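Long-range contact in glycosyl hydrolase family 61, 2 protein (PDB 5NNS), which cleaves cellulose chains oxidatively at a copper ion, using a reducing agent and O2 or H2O2, and gives C1-oxidised products: residues 82-94 against 103-115. Numbering follows the deposited sequence.
With AKR (acrylic acid), chain N.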
# COMPACT_ATOMS: atom_id res chain seq x y z
N ILE A 82 14.97 -3.34 4.22
CA ILE A 82 14.53 -4.04 5.43
C ILE A 82 13.12 -3.60 5.84
O ILE A 82 12.91 -2.46 6.25
CB ILE A 82 15.51 -3.81 6.59
CG1 ILE A 82 16.92 -4.30 6.22
CG2 ILE A 82 15.03 -4.50 7.86
CD1 ILE A 82 18.03 -3.68 7.04
N GLY A 83 12.17 -4.52 5.70
CA GLY A 83 10.79 -4.35 6.16
C GLY A 83 9.79 -5.00 5.22
O GLY A 83 10.17 -5.47 4.14
N PRO A 84 8.51 -5.07 5.62
CA PRO A 84 7.50 -5.73 4.80
C PRO A 84 6.97 -4.86 3.67
O PRO A 84 7.08 -3.63 3.72
CB PRO A 84 6.38 -6.02 5.79
CG PRO A 84 6.48 -4.91 6.78
CD PRO A 84 7.95 -4.70 6.94
N VAL A 85 6.41 -5.52 2.65
CA VAL A 85 5.57 -4.88 1.63
C VAL A 85 4.15 -5.33 1.89
O VAL A 85 3.92 -6.50 2.18
CB VAL A 85 5.95 -5.34 0.20
CG1 VAL A 85 5.06 -4.66 -0.84
CG2 VAL A 85 7.44 -5.08 -0.08
N MET A 86 3.19 -4.41 1.79
CA MET A 86 1.78 -4.73 2.00
C MET A 86 0.94 -4.09 0.91
O MET A 86 1.19 -2.95 0.51
CB MET A 86 1.31 -4.23 3.37
CG MET A 86 1.96 -4.96 4.53
SD MET A 86 1.65 -4.12 6.09
CE MET A 86 2.82 -2.76 5.97
N VAL A 87 -0.05 -4.83 0.43
CA VAL A 87 -1.01 -4.33 -0.54
C VAL A 87 -2.41 -4.44 0.07
O VAL A 87 -2.83 -5.52 0.49
CB VAL A 87 -0.91 -5.08 -1.88
CG1 VAL A 87 -1.76 -4.40 -2.95
CG2 VAL A 87 0.55 -5.15 -2.33
N TYR A 88 -3.09 -3.30 0.16
CA TYR A 88 -4.43 -3.21 0.72
C TYR A 88 -5.41 -2.80 -0.38
O TYR A 88 -5.02 -2.20 -1.39
CB TYR A 88 -4.50 -2.14 1.82
CG TYR A 88 -3.89 -2.49 3.16
CD1 TYR A 88 -2.52 -2.41 3.37
CD2 TYR A 88 -4.70 -2.85 4.25
CE1 TYR A 88 -1.96 -2.69 4.61
CE2 TYR A 88 -4.15 -3.13 5.50
CZ TYR A 88 -2.78 -3.05 5.67
OH TYR A 88 -2.23 -3.34 6.90
N MET A 89 -6.69 -3.09 -0.14
CA MET A 89 -7.77 -2.47 -0.88
C MET A 89 -8.89 -2.04 0.06
O MET A 89 -8.98 -2.50 1.20
CB MET A 89 -8.34 -3.43 -1.92
CG MET A 89 -7.39 -3.80 -3.04
SD MET A 89 -8.18 -5.04 -4.07
CE MET A 89 -9.30 -4.02 -5.03
N ALA A 90 -9.74 -1.14 -0.43
CA ALA A 90 -10.91 -0.67 0.30
C ALA A 90 -12.00 -0.28 -0.67
O ALA A 90 -11.73 0.40 -1.65
CB ALA A 90 -10.53 0.54 1.15
N ASN A 91 -13.22 -0.70 -0.38
CA ASN A 91 -14.41 -0.26 -1.12
C ASN A 91 -14.64 1.22 -0.81
O ASN A 91 -14.64 1.61 0.35
CB ASN A 91 -15.63 -1.09 -0.72
CG ASN A 91 -16.75 -1.04 -1.75
OD1 ASN A 91 -17.16 0.04 -2.19
ND2 ASN A 91 -17.24 -2.21 -2.13
N CYS A 92 -14.82 2.03 -1.85
CA CYS A 92 -15.08 3.46 -1.68
C CYS A 92 -16.53 3.76 -1.25
O CYS A 92 -16.81 4.87 -0.78
CB CYS A 92 -14.75 4.21 -2.97
SG CYS A 92 -12.99 4.17 -3.40
N GLY A 93 -17.43 2.80 -1.40
CA GLY A 93 -18.83 2.97 -0.99
C GLY A 93 -19.51 4.12 -1.71
O GLY A 93 -20.15 4.96 -1.07
N GLY A 94 -19.35 4.16 -3.03
CA GLY A 94 -19.75 5.29 -3.86
C GLY A 94 -18.65 5.64 -4.85
O GLY A 94 -17.95 4.76 -5.34
N SER A 103 -11.78 7.21 6.19
CA SER A 103 -13.03 6.63 6.69
C SER A 103 -13.34 5.24 6.14
O SER A 103 -14.33 4.64 6.55
CB SER A 103 -14.20 7.57 6.36
OG SER A 103 -14.49 7.57 4.98
N LEU A 104 -12.51 4.73 5.23
CA LEU A 104 -12.82 3.48 4.54
C LEU A 104 -12.44 2.26 5.36
O LEU A 104 -11.66 2.35 6.33
CB LEU A 104 -12.14 3.43 3.17
CG LEU A 104 -12.41 4.63 2.26
CD1 LEU A 104 -11.71 4.43 0.92
CD2 LEU A 104 -13.90 4.89 2.06
N GLU A 105 -13.00 1.12 4.96
CA GLU A 105 -12.67 -0.18 5.55
C GLU A 105 -11.65 -0.88 4.67
O GLU A 105 -11.97 -1.29 3.55
CB GLU A 105 -13.93 -1.03 5.69
CG GLU A 105 -14.81 -0.61 6.85
CD GLU A 105 -16.10 -1.41 6.89
OE1 GLU A 105 -17.01 -1.12 6.09
OE2 GLU A 105 -16.19 -2.33 7.74
N TRP A 106 -10.44 -1.02 5.19
CA TRP A 106 -9.30 -1.55 4.43
C TRP A 106 -9.09 -3.02 4.71
O TRP A 106 -9.08 -3.43 5.88
CB TRP A 106 -8.03 -0.79 4.79
CG TRP A 106 -8.14 0.64 4.46
CD1 TRP A 106 -8.60 1.63 5.28
CD2 TRP A 106 -7.83 1.25 3.21
NE1 TRP A 106 -8.57 2.84 4.62
CE2 TRP A 106 -8.11 2.63 3.34
CE3 TRP A 106 -7.34 0.78 1.99
CZ2 TRP A 106 -7.91 3.54 2.30
CZ3 TRP A 106 -7.13 1.69 0.95
CH2 TRP A 106 -7.42 3.05 1.11
N PHE A 107 -8.91 -3.80 3.65
CA PHE A 107 -8.51 -5.20 3.75
C PHE A 107 -7.22 -5.45 2.97
O PHE A 107 -6.96 -4.80 1.95
CB PHE A 107 -9.64 -6.15 3.29
CG PHE A 107 -10.08 -5.95 1.86
CD1 PHE A 107 -11.03 -4.97 1.54
CD2 PHE A 107 -9.58 -6.75 0.84
CE1 PHE A 107 -11.43 -4.78 0.23
CE2 PHE A 107 -9.99 -6.56 -0.47
CZ PHE A 107 -10.92 -5.58 -0.78
N LYS A 108 -6.44 -6.40 3.46
CA LYS A 108 -5.12 -6.72 2.94
C LYS A 108 -5.20 -7.90 1.95
O LYS A 108 -5.71 -8.96 2.30
CB LYS A 108 -4.22 -7.07 4.11
CG LYS A 108 -2.74 -7.09 3.81
CD LYS A 108 -1.94 -7.55 5.02
CE LYS A 108 -1.85 -6.49 6.11
NZ LYS A 108 -1.14 -6.99 7.33
N ILE A 109 -4.72 -7.70 0.72
CA ILE A 109 -4.75 -8.76 -0.30
C ILE A 109 -3.40 -9.46 -0.50
O ILE A 109 -3.36 -10.56 -1.05
CB ILE A 109 -5.29 -8.27 -1.67
CG1 ILE A 109 -4.43 -7.15 -2.26
CG2 ILE A 109 -6.75 -7.86 -1.53
CD1 ILE A 109 -4.70 -6.91 -3.74
N ASN A 110 -2.31 -8.82 -0.08
CA ASN A 110 -0.98 -9.39 -0.23
C ASN A 110 -0.01 -8.75 0.74
O ASN A 110 -0.05 -7.55 0.98
CB ASN A 110 -0.50 -9.20 -1.67
CG ASN A 110 0.91 -9.72 -1.89
OD1 ASN A 110 1.85 -8.93 -2.00
ND2 ASN A 110 1.07 -11.03 -1.93
N GLN A 111 0.87 -9.57 1.32
CA GLN A 111 2.02 -9.05 2.04
C GLN A 111 3.16 -10.05 2.00
O GLN A 111 2.94 -11.25 1.87
CB GLN A 111 1.67 -8.74 3.50
CG GLN A 111 1.36 -9.98 4.33
CD GLN A 111 0.83 -9.65 5.71
OE1 GLN A 111 0.84 -8.48 6.12
NE2 GLN A 111 0.42 -10.67 6.45
N VAL A 112 4.38 -9.53 2.10
CA VAL A 112 5.57 -10.35 2.29
C VAL A 112 6.46 -9.61 3.29
O VAL A 112 6.87 -8.47 3.03
CB VAL A 112 6.34 -10.61 0.97
CG1 VAL A 112 7.51 -11.56 1.22
CG2 VAL A 112 5.43 -11.20 -0.09
N GLY A 113 6.73 -10.26 4.41
CA GLY A 113 7.55 -9.70 5.48
C GLY A 113 8.92 -10.34 5.45
O GLY A 113 9.59 -10.31 4.41
N LEU A 114 9.33 -10.91 6.57
CA LEU A 114 10.62 -11.59 6.66
C LEU A 114 10.45 -12.98 6.05
O LEU A 114 9.74 -13.81 6.59
CB LEU A 114 11.09 -11.69 8.12
CG LEU A 114 12.41 -12.39 8.37
CD1 LEU A 114 13.54 -11.77 7.56
CD2 LEU A 114 12.72 -12.37 9.86
N VAL A 115 11.09 -13.20 4.90
CA VAL A 115 10.95 -14.45 4.15
C VAL A 115 11.82 -15.55 4.78
O VAL A 115 11.38 -16.69 4.90
CB VAL A 115 11.30 -14.26 2.65
CG1 VAL A 115 11.35 -15.59 1.91
CG2 VAL A 115 10.28 -13.32 2.01
CA AKR N . -0.48 -12.01 9.81
CB AKR N . -1.01 -12.79 10.74
C AKR N . -0.60 -10.53 9.87
O AKR N . -1.21 -9.99 10.82
OXT AKR N . -0.09 -9.83 8.97
O HOH W 1 -15.06 1.00 2.97
O HOH W 2 -13.79 -2.31 2.01
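Ala90 lays its methyl over the six-membered ring of the Trp106 indole: CB stands 3.5 Å from the centroid of that ring, 19° off the normal, a close CH-pi contact. Leu104 CB covers a more outlying part of that same ring face and also touches Ala90 CB at 3.9 Å. On the other face of the sheet Phe107 holds its CG between the backbone N and the carbonyl carbon (chi1 59°), which folds the ring over the backbone of Met89; the Met89 carbonyl lies against one ring face, and Met89 CB reaches Phe107 CZ at 3.5 Å. The thioether, bent at chi3, stays oblique to this ring as a Met-aromatic contact and rests its SD on Ile109 CD1, 4.0 Å away. Outside the pair, Trp223 meets Phe107 with its plane almost perpendicular.

Strands 85-91 and 106-112 are antiparallel neighbours in the immunoglobulin-like beta-sandwich of the AA9 monooxygenases, with strand 147-157 pairing along the other edge of 85-91. A classic bulge interrupts their register: Ile109 and Asn110 both face Val87, whose O accepts a 2.9 Å hydrogen bond from Ile109 N and a weak one from Asn110 N. Ile109 CG1 and CD1 lie against Val87 CG1, while Asn110 OD1 takes a hydrogen bond from Trp136 of strand 135-139.

Lys108 passes its CB over one face of the Tyr88 ring, then turns at chi3 to bring CE within 3.3 Å of Tyr88 OH. Its NZ donates to Gln111 OE1 at 2.8 Å, tilted 34° from the carbonyl plane, and to the carbonyls of Pro218 and Pro220. That bond probably helps fix the rotation of the Gln111 amide, whose NE2 donates to OXT of the bound acrylic acid at 2.7 Å. Past Ala90 the strands part, and two waters bridge the backbones of Asn91 and Glu105.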